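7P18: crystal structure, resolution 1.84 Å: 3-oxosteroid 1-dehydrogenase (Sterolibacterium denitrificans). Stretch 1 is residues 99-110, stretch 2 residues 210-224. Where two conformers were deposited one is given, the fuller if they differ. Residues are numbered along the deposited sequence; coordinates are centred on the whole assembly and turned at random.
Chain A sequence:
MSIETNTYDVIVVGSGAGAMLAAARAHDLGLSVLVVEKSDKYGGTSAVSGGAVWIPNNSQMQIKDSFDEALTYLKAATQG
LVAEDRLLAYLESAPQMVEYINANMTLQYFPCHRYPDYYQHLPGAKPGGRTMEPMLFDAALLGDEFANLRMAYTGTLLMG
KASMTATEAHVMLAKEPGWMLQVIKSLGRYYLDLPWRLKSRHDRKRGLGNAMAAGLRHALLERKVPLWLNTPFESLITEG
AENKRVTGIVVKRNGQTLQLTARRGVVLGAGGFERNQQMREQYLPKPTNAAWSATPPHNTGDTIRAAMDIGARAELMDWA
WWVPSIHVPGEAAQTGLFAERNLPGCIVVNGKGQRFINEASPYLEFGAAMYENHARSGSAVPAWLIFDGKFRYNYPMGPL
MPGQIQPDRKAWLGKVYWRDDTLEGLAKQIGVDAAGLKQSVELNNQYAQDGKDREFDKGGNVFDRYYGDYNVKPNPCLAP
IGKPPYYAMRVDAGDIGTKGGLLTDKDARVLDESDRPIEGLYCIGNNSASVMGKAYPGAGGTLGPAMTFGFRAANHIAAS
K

Stretch 1 99-110: EYINANMTLQYF
Stretch 2 210-224: NAMAAGLRHALLERK

How does the contact begin along residues 210-224? This stretch enters already helical at Asn210 and stays helical through Ala219 and beyond; opposite it, residues 99-104 end a helix, 105-108 form a loop, and 109-110 enter a strand. The stretches run in opposite senses, with CA atoms nearest at Leu107-Gly215 (4.8 Å) and Met105-Ala219 (6.0 Å). Near the start, Leu107 CD1 lies 3.7 Å from Ala211 O. Met212, extended (t, t, then p), meets the Tyr109 ring at its edge, SD 3.2 Å from Tyr109 OH; Tyr109 chi1 is -90° (m).

Why does glycine suit position 215? Gly215 CA lies 4.0 Å from Leu107 CB, and an ideal CB on Gly215 would sit only 2.7 Å from Leu107 CB, a clash. The bare backbone therefore lets the loop approach closely. Water 3 also joins the stretches, accepting from Leu107 N (3.0 Å) and donating to Gly215 O (2.7 Å).

What fills the apolar centre, and what lies at its margin? Leu216 (m, t) places CG 4.0 Å from CD2 of Leu107 (t, p; phi/psi -52/133) and CD2 3.9 Å from SD of Met105. At the polar margin, the CA-to-CB bond of His218 (chi1 t) points toward the other stretch, and its NE2 lies 4.0 Å from OG1 of Thr106 (m). Met105 leaves the helix at phi/psi -145/156, and its m, t, t side chain also brings SD to 3.7 Å from CB of Ala219, whose small methyl points toward the loop.

What secures the far end? Water 1 donates to Glu222 OE1 (2.5 Å) and Asn104 O (3.1 Å) and accepts from Arg223 NH1 (2.9 Å); water 2 links Glu222 OE1 (2.6 Å) to Thr106 OG1 (3.0 Å). Arg223 (m, t, t, chi4 72°) donates from NH2 to Asn104 O (3.0 Å, 174°), satisfying a carbonyl at the helix end, while NH1 donates to Ala219 O (3.0 Å), so the guanidinium bridges its own helix and the other stretch. Lys224, phi/psi 58/40, closes a Schellman motif. Together the stretches bury 495 Å².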

# COMPACT_ATOMS: atom_id res chain seq x y z
N GLU A 99 14.23 12.76 -7.35
CA GLU A 99 15.05 13.41 -8.42
C GLU A 99 16.08 12.43 -8.96
O GLU A 99 16.34 12.47 -10.17
CB GLU A 99 15.77 14.66 -7.90
CG GLU A 99 14.85 15.83 -7.75
CD GLU A 99 15.58 17.12 -7.36
OE1 GLU A 99 16.73 17.31 -7.78
OE2 GLU A 99 14.96 17.92 -6.69
N TYR A 100 16.63 11.58 -8.10
CA TYR A 100 17.61 10.55 -8.45
C TYR A 100 16.97 9.56 -9.41
O TYR A 100 17.60 9.26 -10.45
CB TYR A 100 18.17 9.83 -7.21
CG TYR A 100 18.86 8.52 -7.53
CD1 TYR A 100 20.05 8.47 -8.23
CD2 TYR A 100 18.28 7.31 -7.17
CE1 TYR A 100 20.65 7.27 -8.58
CE2 TYR A 100 18.87 6.10 -7.49
CZ TYR A 100 20.06 6.07 -8.18
OH TYR A 100 20.62 4.84 -8.47
N ILE A 101 15.79 9.05 -9.08
CA ILE A 101 15.05 8.15 -10.02
C ILE A 101 14.91 8.87 -11.37
O ILE A 101 15.27 8.27 -12.41
CB ILE A 101 13.68 7.73 -9.46
CG1 ILE A 101 13.83 6.80 -8.26
CG2 ILE A 101 12.88 7.11 -10.59
CD1 ILE A 101 12.52 6.37 -7.61
N ASN A 102 14.36 10.08 -11.37
CA ASN A 102 13.96 10.77 -12.62
C ASN A 102 15.19 11.04 -13.51
O ASN A 102 15.05 10.91 -14.73
CB ASN A 102 13.19 12.05 -12.34
CG ASN A 102 11.78 11.80 -11.89
OD1 ASN A 102 11.30 10.66 -11.94
ND2 ASN A 102 11.16 12.85 -11.36
N ALA A 103 16.35 11.32 -12.92
CA ALA A 103 17.58 11.69 -13.68
C ALA A 103 18.30 10.42 -14.13
O ALA A 103 19.04 10.50 -15.10
CB ALA A 103 18.47 12.59 -12.85
N ASN A 104 18.12 9.27 -13.47
CA ASN A 104 19.02 8.11 -13.71
C ASN A 104 18.26 6.85 -14.16
O ASN A 104 18.92 5.80 -14.21
CB ASN A 104 19.86 7.87 -12.46
CG ASN A 104 20.75 9.06 -12.18
OD1 ASN A 104 21.77 9.20 -12.82
ND2 ASN A 104 20.36 9.92 -11.24
N MET A 105 16.97 6.96 -14.48
CA MET A 105 16.12 5.78 -14.82
C MET A 105 15.12 6.16 -15.88
O MET A 105 14.76 7.36 -15.99
CB MET A 105 15.39 5.26 -13.57
CG MET A 105 16.35 4.86 -12.43
SD MET A 105 15.44 4.05 -11.06
CE MET A 105 16.75 3.82 -9.87
N THR A 106 14.63 5.15 -16.63
CA THR A 106 13.52 5.32 -17.59
C THR A 106 12.24 5.59 -16.80
O THR A 106 11.39 6.41 -17.24
CB THR A 106 13.42 4.14 -18.57
OG1 THR A 106 14.66 4.11 -19.26
CG2 THR A 106 12.34 4.29 -19.60
N LEU A 107 12.10 4.94 -15.65
CA LEU A 107 11.00 5.21 -14.68
C LEU A 107 10.96 6.72 -14.37
O LEU A 107 12.04 7.26 -14.13
CB LEU A 107 11.29 4.38 -13.43
CG LEU A 107 10.34 4.55 -12.26
CD1 LEU A 107 8.93 4.14 -12.65
CD2 LEU A 107 10.87 3.74 -11.08
N GLN A 108 9.79 7.33 -14.39
CA GLN A 108 9.55 8.77 -14.13
C GLN A 108 8.38 8.90 -13.13
O GLN A 108 7.33 8.27 -13.34
CB GLN A 108 9.30 9.53 -15.44
CG GLN A 108 10.46 9.45 -16.45
CD GLN A 108 11.67 10.23 -16.00
OE1 GLN A 108 11.55 11.42 -15.67
NE2 GLN A 108 12.80 9.55 -15.87
N TYR A 109 8.57 9.72 -12.08
CA TYR A 109 7.55 10.12 -11.08
C TYR A 109 7.11 11.54 -11.35
O TYR A 109 7.98 12.38 -11.65
CB TYR A 109 8.07 9.97 -9.64
CG TYR A 109 7.79 8.60 -9.08
CD1 TYR A 109 8.65 7.53 -9.32
CD2 TYR A 109 6.62 8.34 -8.39
CE1 TYR A 109 8.36 6.25 -8.90
CE2 TYR A 109 6.32 7.06 -7.91
CZ TYR A 109 7.18 6.01 -8.19
OH TYR A 109 6.89 4.75 -7.75
N PHE A 110 5.82 11.81 -11.17
CA PHE A 110 5.23 13.16 -11.27
C PHE A 110 4.17 13.30 -10.18
O PHE A 110 3.66 12.29 -9.67
CB PHE A 110 4.65 13.40 -12.67
CG PHE A 110 3.50 12.50 -13.02
CD1 PHE A 110 3.71 11.19 -13.45
CD2 PHE A 110 2.20 12.93 -12.91
CE1 PHE A 110 2.64 10.36 -13.77
CE2 PHE A 110 1.13 12.10 -13.19
CZ PHE A 110 1.35 10.82 -13.64
N ASN A 210 3.04 -1.55 -10.58
CA ASN A 210 3.64 -2.42 -11.62
C ASN A 210 4.62 -1.59 -12.46
O ASN A 210 5.69 -2.12 -12.85
CB ASN A 210 2.54 -3.09 -12.45
CG ASN A 210 2.66 -4.60 -12.51
OD1 ASN A 210 2.42 -5.17 -13.55
ND2 ASN A 210 3.03 -5.25 -11.41
N ALA A 211 4.32 -0.32 -12.74
CA ALA A 211 5.29 0.58 -13.43
C ALA A 211 6.52 0.76 -12.54
O ALA A 211 7.64 0.70 -13.01
CB ALA A 211 4.67 1.90 -13.77
N MET A 212 6.30 0.96 -11.25
CA MET A 212 7.38 1.17 -10.27
C MET A 212 8.31 -0.05 -10.26
O MET A 212 9.53 0.13 -10.41
CB MET A 212 6.76 1.43 -8.89
CG MET A 212 7.77 1.63 -7.80
SD MET A 212 6.94 1.94 -6.24
CE MET A 212 6.24 0.33 -5.93
N ALA A 213 7.77 -1.25 -10.08
CA ALA A 213 8.55 -2.50 -9.98
C ALA A 213 9.23 -2.82 -11.31
O ALA A 213 10.43 -3.18 -11.30
CB ALA A 213 7.68 -3.63 -9.48
N ALA A 214 8.54 -2.67 -12.43
CA ALA A 214 9.14 -2.87 -13.78
C ALA A 214 10.30 -1.89 -13.98
O ALA A 214 11.41 -2.31 -14.40
CB ALA A 214 8.08 -2.63 -14.83
N GLY A 215 10.04 -0.60 -13.70
CA GLY A 215 11.06 0.46 -13.88
C GLY A 215 12.29 0.21 -13.02
O GLY A 215 13.40 0.39 -13.52
N LEU A 216 12.12 -0.22 -11.76
CA LEU A 216 13.29 -0.46 -10.87
C LEU A 216 14.01 -1.73 -11.34
O LEU A 216 15.27 -1.77 -11.31
CB LEU A 216 12.82 -0.56 -9.42
CG LEU A 216 12.33 0.77 -8.81
CD1 LEU A 216 11.62 0.53 -7.48
CD2 LEU A 216 13.51 1.72 -8.61
N ARG A 217 13.26 -2.72 -11.82
CA ARG A 217 13.92 -3.95 -12.35
C ARG A 217 14.80 -3.56 -13.54
O ARG A 217 15.93 -4.02 -13.62
CB ARG A 217 12.91 -5.03 -12.73
CG ARG A 217 13.59 -6.30 -13.22
CD ARG A 217 14.24 -7.04 -12.09
NE ARG A 217 15.05 -8.19 -12.46
CZ ARG A 217 16.33 -8.15 -12.84
NH1 ARG A 217 16.97 -7.00 -12.97
NH2 ARG A 217 16.95 -9.28 -13.13
N HIS A 218 14.28 -2.72 -14.42
CA HIS A 218 14.99 -2.23 -15.63
C HIS A 218 16.27 -1.50 -15.22
O HIS A 218 17.31 -1.77 -15.81
CB HIS A 218 14.06 -1.35 -16.45
CG HIS A 218 14.73 -0.84 -17.68
ND1 HIS A 218 14.97 -1.64 -18.80
CD2 HIS A 218 15.23 0.38 -17.98
CE1 HIS A 218 15.59 -0.93 -19.73
NE2 HIS A 218 15.77 0.31 -19.24
N ALA A 219 16.22 -0.64 -14.21
CA ALA A 219 17.39 0.06 -13.65
C ALA A 219 18.46 -0.94 -13.20
O ALA A 219 19.65 -0.71 -13.48
CB ALA A 219 16.99 0.96 -12.49
N LEU A 220 18.08 -2.04 -12.56
CA LEU A 220 19.04 -3.07 -12.11
C LEU A 220 19.61 -3.77 -13.36
O LEU A 220 20.83 -4.08 -13.38
CB LEU A 220 18.35 -4.03 -11.16
CG LEU A 220 17.88 -3.43 -9.83
CD1 LEU A 220 17.36 -4.53 -8.91
CD2 LEU A 220 19.00 -2.63 -9.15
N LEU A 221 18.79 -3.99 -14.39
CA LEU A 221 19.23 -4.68 -15.63
C LEU A 221 20.30 -3.85 -16.31
O LEU A 221 21.34 -4.39 -16.62
CB LEU A 221 18.04 -4.88 -16.56
CG LEU A 221 17.24 -6.15 -16.36
CD1 LEU A 221 16.04 -6.14 -17.28
CD2 LEU A 221 18.10 -7.38 -16.59
N GLU A 222 20.05 -2.55 -16.50
CA GLU A 222 21.02 -1.60 -17.11
C GLU A 222 22.33 -1.60 -16.35
O GLU A 222 23.36 -1.45 -16.99
CB GLU A 222 20.43 -0.19 -17.15
CG GLU A 222 19.27 -0.13 -18.11
CD GLU A 222 19.04 1.24 -18.71
OE1 GLU A 222 19.11 2.23 -17.95
OE2 GLU A 222 18.82 1.30 -19.93
N ARG A 223 22.30 -1.74 -15.02
CA ARG A 223 23.51 -1.72 -14.17
C ARG A 223 24.09 -3.13 -14.02
O ARG A 223 25.12 -3.26 -13.37
CB ARG A 223 23.18 -1.12 -12.80
CG ARG A 223 22.70 0.33 -12.88
CD ARG A 223 21.89 0.78 -11.68
NE ARG A 223 21.70 2.22 -11.70
CZ ARG A 223 20.90 2.86 -12.53
NH1 ARG A 223 20.16 2.20 -13.41
NH2 ARG A 223 20.82 4.18 -12.47
N LYS A 224 23.40 -4.15 -14.55
CA LYS A 224 23.81 -5.57 -14.45
C LYS A 224 23.93 -5.99 -12.99
O LYS A 224 24.85 -6.74 -12.66
CB LYS A 224 25.15 -5.79 -15.17
CG LYS A 224 25.15 -5.38 -16.64
CD LYS A 224 26.52 -5.58 -17.28
CE LYS A 224 26.63 -4.94 -18.65
NZ LYS A 224 26.02 -5.78 -19.70
O HOH W 1 18.61 3.10 -15.67
O HOH W 2 17.60 4.26 -18.66
O HOH W 3 13.72 2.50 -15.18